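Local atomic coordinates of HTH-type transcriptional repressor NemR (Escherichia coli, PDB entry 4YZE), a protein that represses transcription of the nemRA-gloA operon by binding the NemR box and responds to electrophiles and reactive chlorine species. Residues Arg64-Tyr69 with Ser126-Gly131; Gly82-Arg87 with Leu143-Glu148; Asn173-Ile178 with Phe182-Asn187. The protein carries 5 engineered substitutions. All coordinates share one frame; numbering follows the deposited sequence.

Interaction 1: Arg64-Tyr69 with Ser126-Gly131; sequences RHYAAY and SAMDKG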
# COMPACT_ATOMS: atom_id res chain seq x y z
N ARG A 64 1.29 17.38 -12.17
CA ARG A 64 1.54 16.96 -13.53
C ARG A 64 1.27 15.46 -13.65
O ARG A 64 0.51 15.04 -14.51
CB ARG A 64 2.99 17.28 -13.95
CG ARG A 64 3.41 16.64 -15.27
CD ARG A 64 4.73 17.23 -15.79
NE ARG A 64 5.15 16.66 -17.07
CZ ARG A 64 5.81 15.51 -17.19
NH1 ARG A 64 6.10 14.79 -16.11
NH2 ARG A 64 6.17 15.06 -18.38
N HIS A 65 1.88 14.68 -12.78
CA HIS A 65 1.73 13.23 -12.80
C HIS A 65 0.26 12.79 -12.70
O HIS A 65 -0.17 11.90 -13.43
CB HIS A 65 2.52 12.61 -11.66
CG HIS A 65 2.18 11.18 -11.41
ND1 HIS A 65 2.82 10.15 -12.07
CD2 HIS A 65 1.29 10.60 -10.58
CE1 HIS A 65 2.33 8.99 -11.65
NE2 HIS A 65 1.40 9.24 -10.74
N TYR A 66 -0.50 13.37 -11.79
CA TYR A 66 -1.88 12.92 -11.62
C TYR A 66 -2.77 13.42 -12.75
O TYR A 66 -3.75 12.77 -13.10
CB TYR A 66 -2.45 13.32 -10.25
CG TYR A 66 -1.86 12.53 -9.11
CD1 TYR A 66 -2.04 11.14 -9.01
CD2 TYR A 66 -1.10 13.15 -8.13
CE1 TYR A 66 -1.47 10.41 -7.96
CE2 TYR A 66 -0.54 12.44 -7.08
CZ TYR A 66 -0.72 11.07 -7.00
OH TYR A 66 -0.15 10.39 -5.94
N ALA A 67 -2.43 14.58 -13.32
CA ALA A 67 -3.22 15.14 -14.42
C ALA A 67 -3.19 14.19 -15.60
O ALA A 67 -4.22 13.89 -16.22
CB ALA A 67 -2.70 16.51 -14.83
N ALA A 68 -2.00 13.70 -15.91
CA ALA A 68 -1.79 12.80 -17.02
C ALA A 68 -2.44 11.44 -16.76
O ALA A 68 -3.06 10.88 -17.66
CB ALA A 68 -0.31 12.65 -17.32
N TYR A 69 -2.28 10.91 -15.55
CA TYR A 69 -2.84 9.62 -15.17
C TYR A 69 -4.37 9.66 -15.16
O TYR A 69 -5.03 8.70 -15.53
CB TYR A 69 -2.35 9.19 -13.79
CG TYR A 69 -2.76 7.78 -13.39
CD1 TYR A 69 -2.06 6.66 -13.84
CD2 TYR A 69 -3.85 7.56 -12.56
CE1 TYR A 69 -2.44 5.37 -13.48
CE2 TYR A 69 -4.24 6.27 -12.20
CZ TYR A 69 -3.54 5.20 -12.66
OH TYR A 69 -3.93 3.93 -12.28
N SER A 126 -1.53 16.61 0.15
CA SER A 126 -2.83 17.02 -0.38
C SER A 126 -2.91 16.79 -1.89
O SER A 126 -3.96 16.38 -2.40
CB SER A 126 -3.09 18.48 -0.02
OG SER A 126 -4.20 19.02 -0.73
N ALA A 127 -1.81 17.02 -2.59
CA ALA A 127 -1.74 16.69 -4.01
C ALA A 127 -1.99 15.19 -4.24
O ALA A 127 -2.64 14.81 -5.22
CB ALA A 127 -0.41 17.09 -4.60
N MET A 128 -1.46 14.35 -3.35
CA MET A 128 -1.65 12.91 -3.47
C MET A 128 -3.08 12.52 -3.13
O MET A 128 -3.65 11.64 -3.76
CB MET A 128 -0.72 12.16 -2.54
CG MET A 128 0.76 12.36 -2.88
SD MET A 128 1.80 11.47 -1.73
CE MET A 128 1.49 9.77 -2.21
N ASP A 129 -3.64 13.16 -2.11
CA ASP A 129 -4.98 12.84 -1.66
C ASP A 129 -5.89 13.14 -2.85
O ASP A 129 -6.68 12.31 -3.27
CB ASP A 129 -5.33 13.67 -0.43
CG ASP A 129 -6.60 13.19 0.25
OD1 ASP A 129 -7.05 12.06 -0.03
OD2 ASP A 129 -7.13 13.95 1.09
N LYS A 130 -5.72 14.33 -3.42
CA LYS A 130 -6.43 14.75 -4.62
C LYS A 130 -6.23 13.78 -5.78
O LYS A 130 -7.18 13.46 -6.50
CB LYS A 130 -5.97 16.16 -5.01
CG LYS A 130 -6.11 16.46 -6.49
CD LYS A 130 -7.41 17.17 -6.80
CE LYS A 130 -7.16 18.59 -7.30
NZ LYS A 130 -6.12 19.29 -6.50
N GLY A 131 -5.00 13.31 -5.97
CA GLY A 131 -4.72 12.33 -7.02
C GLY A 131 -5.59 11.09 -6.86
O GLY A 131 -6.28 10.66 -7.79

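Interaction 2: Gly82-Arg87 with Leu143-Glu148; sequences GNYRDR and LENGRE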
# COMPACT_ATOMS: atom_id res chain seq x y z
N GLY A 82 -15.31 -2.15 -25.38
CA GLY A 82 -16.27 -2.98 -24.68
C GLY A 82 -17.17 -2.21 -23.73
O GLY A 82 -17.27 -0.98 -23.82
N ASN A 83 -17.82 -2.93 -22.81
CA ASN A 83 -18.71 -2.28 -21.85
C ASN A 83 -18.01 -1.83 -20.58
O ASN A 83 -16.79 -2.03 -20.42
CB ASN A 83 -19.95 -3.16 -21.55
CG ASN A 83 -19.59 -4.52 -20.90
OD1 ASN A 83 -18.55 -4.67 -20.24
ND2 ASN A 83 -20.48 -5.49 -21.06
N TYR A 84 -18.76 -1.22 -19.67
CA TYR A 84 -18.14 -0.70 -18.45
C TYR A 84 -17.51 -1.78 -17.59
O TYR A 84 -16.57 -1.51 -16.87
CB TYR A 84 -19.13 0.12 -17.63
CG TYR A 84 -19.54 1.37 -18.35
CD1 TYR A 84 -18.66 2.43 -18.50
CD2 TYR A 84 -20.81 1.49 -18.92
CE1 TYR A 84 -19.02 3.57 -19.17
CE2 TYR A 84 -21.18 2.63 -19.60
CZ TYR A 84 -20.28 3.66 -19.72
OH TYR A 84 -20.66 4.80 -20.39
N ARG A 85 -18.02 -3.01 -17.66
CA ARG A 85 -17.39 -4.06 -16.89
C ARG A 85 -16.03 -4.38 -17.51
O ARG A 85 -15.03 -4.49 -16.78
CB ARG A 85 -18.27 -5.31 -16.79
CG ARG A 85 -17.65 -6.42 -15.97
CD ARG A 85 -18.60 -7.57 -15.72
NE ARG A 85 -17.95 -8.67 -15.01
CZ ARG A 85 -17.16 -9.57 -15.58
NH1 ARG A 85 -16.90 -9.52 -16.88
NH2 ARG A 85 -16.63 -10.54 -14.85
N ASP A 86 -15.98 -4.52 -18.84
CA ASP A 86 -14.73 -4.78 -19.55
C ASP A 86 -13.69 -3.71 -19.24
O ASP A 86 -12.49 -4.00 -19.08
CB ASP A 86 -14.96 -4.81 -21.06
CG ASP A 86 -15.93 -5.90 -21.49
OD1 ASP A 86 -16.02 -6.95 -20.80
OD2 ASP A 86 -16.59 -5.71 -22.54
N ARG A 87 -14.13 -2.46 -19.18
CA ARG A 87 -13.21 -1.35 -18.97
C ARG A 87 -12.64 -1.37 -17.55
O ARG A 87 -11.46 -1.15 -17.35
CB ARG A 87 -13.90 -0.03 -19.28
CG ARG A 87 -14.24 0.11 -20.76
CD ARG A 87 -15.15 1.30 -20.99
NE ARG A 87 -15.96 1.13 -22.20
CZ ARG A 87 -16.70 2.09 -22.74
NH1 ARG A 87 -16.73 3.30 -22.20
NH2 ARG A 87 -17.40 1.84 -23.84
N LEU A 143 -18.74 2.47 -12.47
CA LEU A 143 -19.61 1.50 -11.81
C LEU A 143 -21.08 1.90 -11.97
O LEU A 143 -21.93 1.05 -12.26
CB LEU A 143 -19.24 1.32 -10.34
CG LEU A 143 -17.87 0.66 -10.09
CD1 LEU A 143 -17.39 0.98 -8.69
CD2 LEU A 143 -17.92 -0.85 -10.30
N GLU A 144 -21.38 3.18 -11.77
CA GLU A 144 -22.75 3.69 -11.83
C GLU A 144 -23.28 3.55 -13.26
O GLU A 144 -24.38 3.04 -13.47
CB GLU A 144 -22.80 5.14 -11.35
CG GLU A 144 -24.16 5.82 -11.48
CD GLU A 144 -25.22 5.20 -10.59
OE1 GLU A 144 -26.42 5.45 -10.84
OE2 GLU A 144 -24.87 4.47 -9.64
N ASN A 145 -22.47 3.98 -14.24
CA ASN A 145 -22.79 3.80 -15.64
C ASN A 145 -23.11 2.35 -15.97
O ASN A 145 -24.06 2.06 -16.71
CB ASN A 145 -21.64 4.27 -16.53
CG ASN A 145 -21.47 5.77 -16.52
OD1 ASN A 145 -22.39 6.51 -16.19
ND2 ASN A 145 -20.27 6.24 -16.88
N GLY A 146 -22.30 1.44 -15.44
CA GLY A 146 -22.44 0.01 -15.67
C GLY A 146 -23.76 -0.50 -15.13
O GLY A 146 -24.39 -1.37 -15.74
N ARG A 147 -24.19 0.03 -13.98
CA ARG A 147 -25.50 -0.33 -13.45
C ARG A 147 -26.59 0.23 -14.34
O ARG A 147 -27.60 -0.44 -14.61
CB ARG A 147 -25.68 0.18 -12.02
CG ARG A 147 -25.14 -0.75 -10.95
CD ARG A 147 -25.49 -0.22 -9.58
NE ARG A 147 -25.19 -1.20 -8.54
CZ ARG A 147 -24.89 -0.89 -7.28
NH1 ARG A 147 -24.81 0.39 -6.92
NH2 ARG A 147 -24.65 -1.85 -6.40
N GLU A 148 -26.39 1.46 -14.83
CA GLU A 148 -27.44 2.16 -15.56
C GLU A 148 -27.68 1.61 -16.97
O GLU A 148 -28.78 1.69 -17.48
CB GLU A 148 -27.19 3.67 -15.59
CG GLU A 148 -27.24 4.31 -14.22
CD GLU A 148 -27.44 5.81 -14.26
OE1 GLU A 148 -27.25 6.46 -13.22
OE2 GLU A 148 -27.82 6.34 -15.33

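Interaction 3: Asn173-Ile178 with Phe182-Asn187; sequences NLQAKI and FEPLEN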
# COMPACT_ATOMS: atom_id res chain seq x y z
N ASN A 173 -0.51 -3.94 -5.33
CA ASN A 173 0.74 -3.40 -5.86
C ASN A 173 1.86 -3.41 -4.83
O ASN A 173 3.00 -3.78 -5.13
CB ASN A 173 0.52 -1.98 -6.42
CG ASN A 173 0.09 -2.01 -7.89
OD1 ASN A 173 0.87 -2.41 -8.76
ND2 ASN A 173 -1.16 -1.60 -8.17
N LEU A 174 1.52 -2.99 -3.62
CA LEU A 174 2.48 -2.93 -2.53
C LEU A 174 3.02 -4.32 -2.32
O LEU A 174 4.24 -4.55 -2.31
CB LEU A 174 1.78 -2.47 -1.25
CG LEU A 174 2.19 -1.11 -0.70
CD1 LEU A 174 1.74 -0.95 0.74
CD2 LEU A 174 3.68 -0.96 -0.79
N GLN A 175 2.10 -5.25 -2.19
CA GLN A 175 2.44 -6.64 -1.96
C GLN A 175 3.18 -7.27 -3.13
O GLN A 175 4.03 -8.12 -2.93
CB GLN A 175 1.16 -7.41 -1.71
CG GLN A 175 1.39 -8.75 -1.11
CD GLN A 175 0.13 -9.31 -0.53
OE1 GLN A 175 -0.91 -8.65 -0.50
NE2 GLN A 175 0.21 -10.55 -0.07
N ALA A 176 2.82 -6.89 -4.36
CA ALA A 176 3.52 -7.46 -5.53
C ALA A 176 4.97 -6.99 -5.46
O ALA A 176 5.90 -7.74 -5.72
CB ALA A 176 2.87 -6.99 -6.82
N LYS A 177 5.15 -5.72 -5.10
CA LYS A 177 6.46 -5.10 -5.10
C LYS A 177 7.36 -5.79 -4.07
O LYS A 177 8.47 -6.22 -4.39
CB LYS A 177 6.30 -3.62 -4.78
CG LYS A 177 7.56 -2.82 -4.73
CD LYS A 177 7.17 -1.38 -4.45
CE LYS A 177 8.33 -0.52 -4.03
NZ LYS A 177 7.83 0.71 -3.34
N ILE A 178 6.84 -5.91 -2.85
CA ILE A 178 7.56 -6.56 -1.77
C ILE A 178 7.95 -7.99 -2.11
O ILE A 178 9.11 -8.35 -1.94
CB ILE A 178 6.77 -6.55 -0.46
CG1 ILE A 178 6.66 -5.14 0.09
CG2 ILE A 178 7.44 -7.42 0.59
CD1 ILE A 178 5.61 -5.00 1.16
N PHE A 182 3.81 -11.21 -9.33
CA PHE A 182 2.59 -10.53 -9.77
C PHE A 182 1.34 -11.30 -9.32
O PHE A 182 0.21 -10.93 -9.66
CB PHE A 182 2.60 -10.24 -11.27
CG PHE A 182 3.07 -11.39 -12.10
CD1 PHE A 182 2.21 -12.44 -12.40
CD2 PHE A 182 4.37 -11.44 -12.58
CE1 PHE A 182 2.64 -13.52 -13.16
CE2 PHE A 182 4.82 -12.51 -13.35
CZ PHE A 182 3.94 -13.56 -13.63
N GLU A 183 1.54 -12.34 -8.51
CA GLU A 183 0.40 -13.09 -7.97
C GLU A 183 -0.64 -12.21 -7.24
O GLU A 183 -1.83 -12.39 -7.42
CB GLU A 183 0.87 -14.26 -7.09
CG GLU A 183 -0.20 -15.29 -6.76
CD GLU A 183 -1.12 -14.84 -5.63
OE1 GLU A 183 -0.66 -14.01 -4.80
OE2 GLU A 183 -2.29 -15.30 -5.59
N PRO A 184 -0.19 -11.24 -6.42
CA PRO A 184 -1.20 -10.39 -5.79
C PRO A 184 -2.04 -9.62 -6.80
O PRO A 184 -3.24 -9.40 -6.54
CB PRO A 184 -0.35 -9.40 -4.97
CG PRO A 184 0.93 -10.17 -4.62
CD PRO A 184 1.17 -11.03 -5.85
N LEU A 185 -1.44 -9.20 -7.92
CA LEU A 185 -2.20 -8.49 -8.96
C LEU A 185 -3.15 -9.44 -9.71
O LEU A 185 -4.30 -9.09 -9.93
CB LEU A 185 -1.26 -7.76 -9.94
CG LEU A 185 -0.32 -6.76 -9.23
CD1 LEU A 185 0.85 -6.27 -10.12
CD2 LEU A 185 -1.13 -5.59 -8.73
N GLU A 186 -2.68 -10.64 -10.08
CA GLU A 186 -3.55 -11.60 -10.78
C GLU A 186 -4.65 -11.97 -9.82
O GLU A 186 -5.80 -12.12 -10.22
CB GLU A 186 -2.80 -12.86 -11.25
CG GLU A 186 -1.66 -12.59 -12.21
CD GLU A 186 -0.83 -13.84 -12.53
OE1 GLU A 186 -0.57 -14.66 -11.62
OE2 GLU A 186 -0.43 -14.00 -13.71
N ASN A 187 -4.33 -12.10 -8.55
CA ASN A 187 -5.36 -12.51 -7.61
C ASN A 187 -6.39 -11.39 -7.43
O ASN A 187 -7.58 -11.67 -7.33
CB ASN A 187 -4.77 -12.95 -6.27
CG ASN A 187 -5.84 -13.45 -5.32
OD1 ASN A 187 -6.57 -14.39 -5.63
ND2 ASN A 187 -5.94 -12.82 -4.16

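Interaction 1: Arg64-Tyr69 with Ser126-Gly131
Tyr-66 lays its ring against the Ala-127 to Gly-131 surface of a neighbouring helix, a near-parallel pairing of two long helices in a TetR-family repressor. Helix 54-79, which leads out of the DNA-binding part, and helix 122-148 of the regulatory part run the same way, their local axes 5° apart and 9.9 Å at closest approach. Along the second helix the contact begins at Ala-127, whose carbonyl O lies 3.7 Å from Tyr-66 CE2; that oxygen also accepts the backbone N-H of Gly-131. One residue on, Met-128 crosses the end of the tyrosine, its CG 3.8 Å from Tyr-66 OH. The hydroxyl itself is hydrogen-bonded to Thr-110 on helix 109-114, and the side chain of Cys-108, central to the response to reactive chlorine species, is about 7 Å from that of Tyr-66. Met-128 also packs on Ile-178 of the second subunit. At Gly-131 the backbones come nearest, its CA 5.4 Å from Tyr-66 CA. The ring reaches this spot because its CG stands anti to the carbonyl carbon (chi1 -72°), and any CB on the glycine would collide with CD1. On the opposite face His-65 brings CD2, an edge atom of its imidazole, over the rim of the phenol ring. The Gly-131 CA makes a CH-pi contact over the Tyr-66 ring, 3.6 Å from its centroid and 17° off the normal.

Interaction 2: Gly82-Arg87 with Leu143-Glu148
Tyr-84 and Asn-145 make the main contact between the start of helix 84-97 and the end of helix 122-148, in the regulatory part of the TetR-family fold. It is a CH-pi interaction: Asn-145 CB sits over the centre of the Tyr-84 ring, 3.5 Å from the centroid and 13° off the normal. The amide beyond it is turned 46° against the ring, and its ND2 passes 3.7 Å from Tyr-84 CE1. With CG anti to its carbonyl carbon (chi1 -66°), Tyr-84 turns its ring over Asn-145 CB, and the two side chains cross at a slant. Asn-145 OD1 is hydrogen-bonded to Gln-141, one turn earlier on its own helix.

Van der Waals contact continues at Gly-146, whose CA lies 3.8 Å from Tyr-84 CB; a side chain at this glycine would be tight against that same CB.

Hydrogen bonds within 82-87 fix the helix start that carries the tyrosine. Asn-83 and Asp-86 form a capping box: Asp-86 N donates to Asn-83 OD1 at 2.9 Å, nearly straight, while Asn-83 N reaches Asp-86 OD2 from above the carboxylate plane at 3.1 Å. Arg-87 folds back so that two N-H groups converge on Gly-82 O, which lies in the guanidinium plane: NH2, at 2.8 Å, comes nearly in line with the C=O bond, and NE from above the carbonyl plane.

Around the contact, Arg-87 NH1 reaches back to Leu-77 O on helix 54-79, Arg-85 bonds carbonyls at Lys-193 on helix 183-195 and at Ile-196 just beyond it, and Leu-143 packs on helix 158-179.

Interaction 3: Asn173-Ile178 with Phe182-Asn187
Pro-184 and Leu-185 press against Ala-176 where helix 158-179 and helix 183-195 pack antiparallel, their local directions 151° apart and their axes 8.2 Å at closest approach. The close-packed part is apolar and buried. Leu-185 CD1 meets Ala-176 CB at 3.9 Å, while Pro-184 CG sits 3.8 Å from Ala-176 N. Leu-96 and Phe-99 also touch Leu-185. The Leu-185 and Asn-173 side chains cross at about a right angle, with Leu-185 CD2 3.8 Å from Asn-173 OD1; Asn-173 ND2 is bonded to Trp-169 O, and the Asn-173 side chain is about 5 Å from that of Cys-108. An alanine in place of Leu-185 is likely to open a gap beside Ala-176 CB and strip apolar cover from the OD1 side of the Asn-173 amide.

Coverage is thinner at Gln-175, which is only partly buried. It swings CG opposite the backbone N (chi1 -164°) and extends from there, so that its aliphatic part slants across Pro-184, CG to CG at 3.8 Å, and meets Ile-136 of the second subunit. On the solvent side, Phe-182 at the N-cap adds almost nothing. This is a helical hairpin closed by a short turn, part of the dimerising regulatory domain of TetR-family repressors.

In the fold
From the N terminus, helix 54-79 carries the chain out of the DNA-binding region, and interaction 1 closes a long loop by joining it to helix 122-148. Interaction 2 opens before that loop has closed: 82-87 begins helix 84-97, and its partner 143-148 ends the same helix 122-148. The two contacts therefore cross along the chain, their centres 24 Å apart, so one helix is shared near both of its ends. Interaction 3 follows in series and closes only a short turn, between helices 158-179 and 183-195. Interactions 1 and 3 both touch the second subunit, whereas interaction 2 lies within one chain.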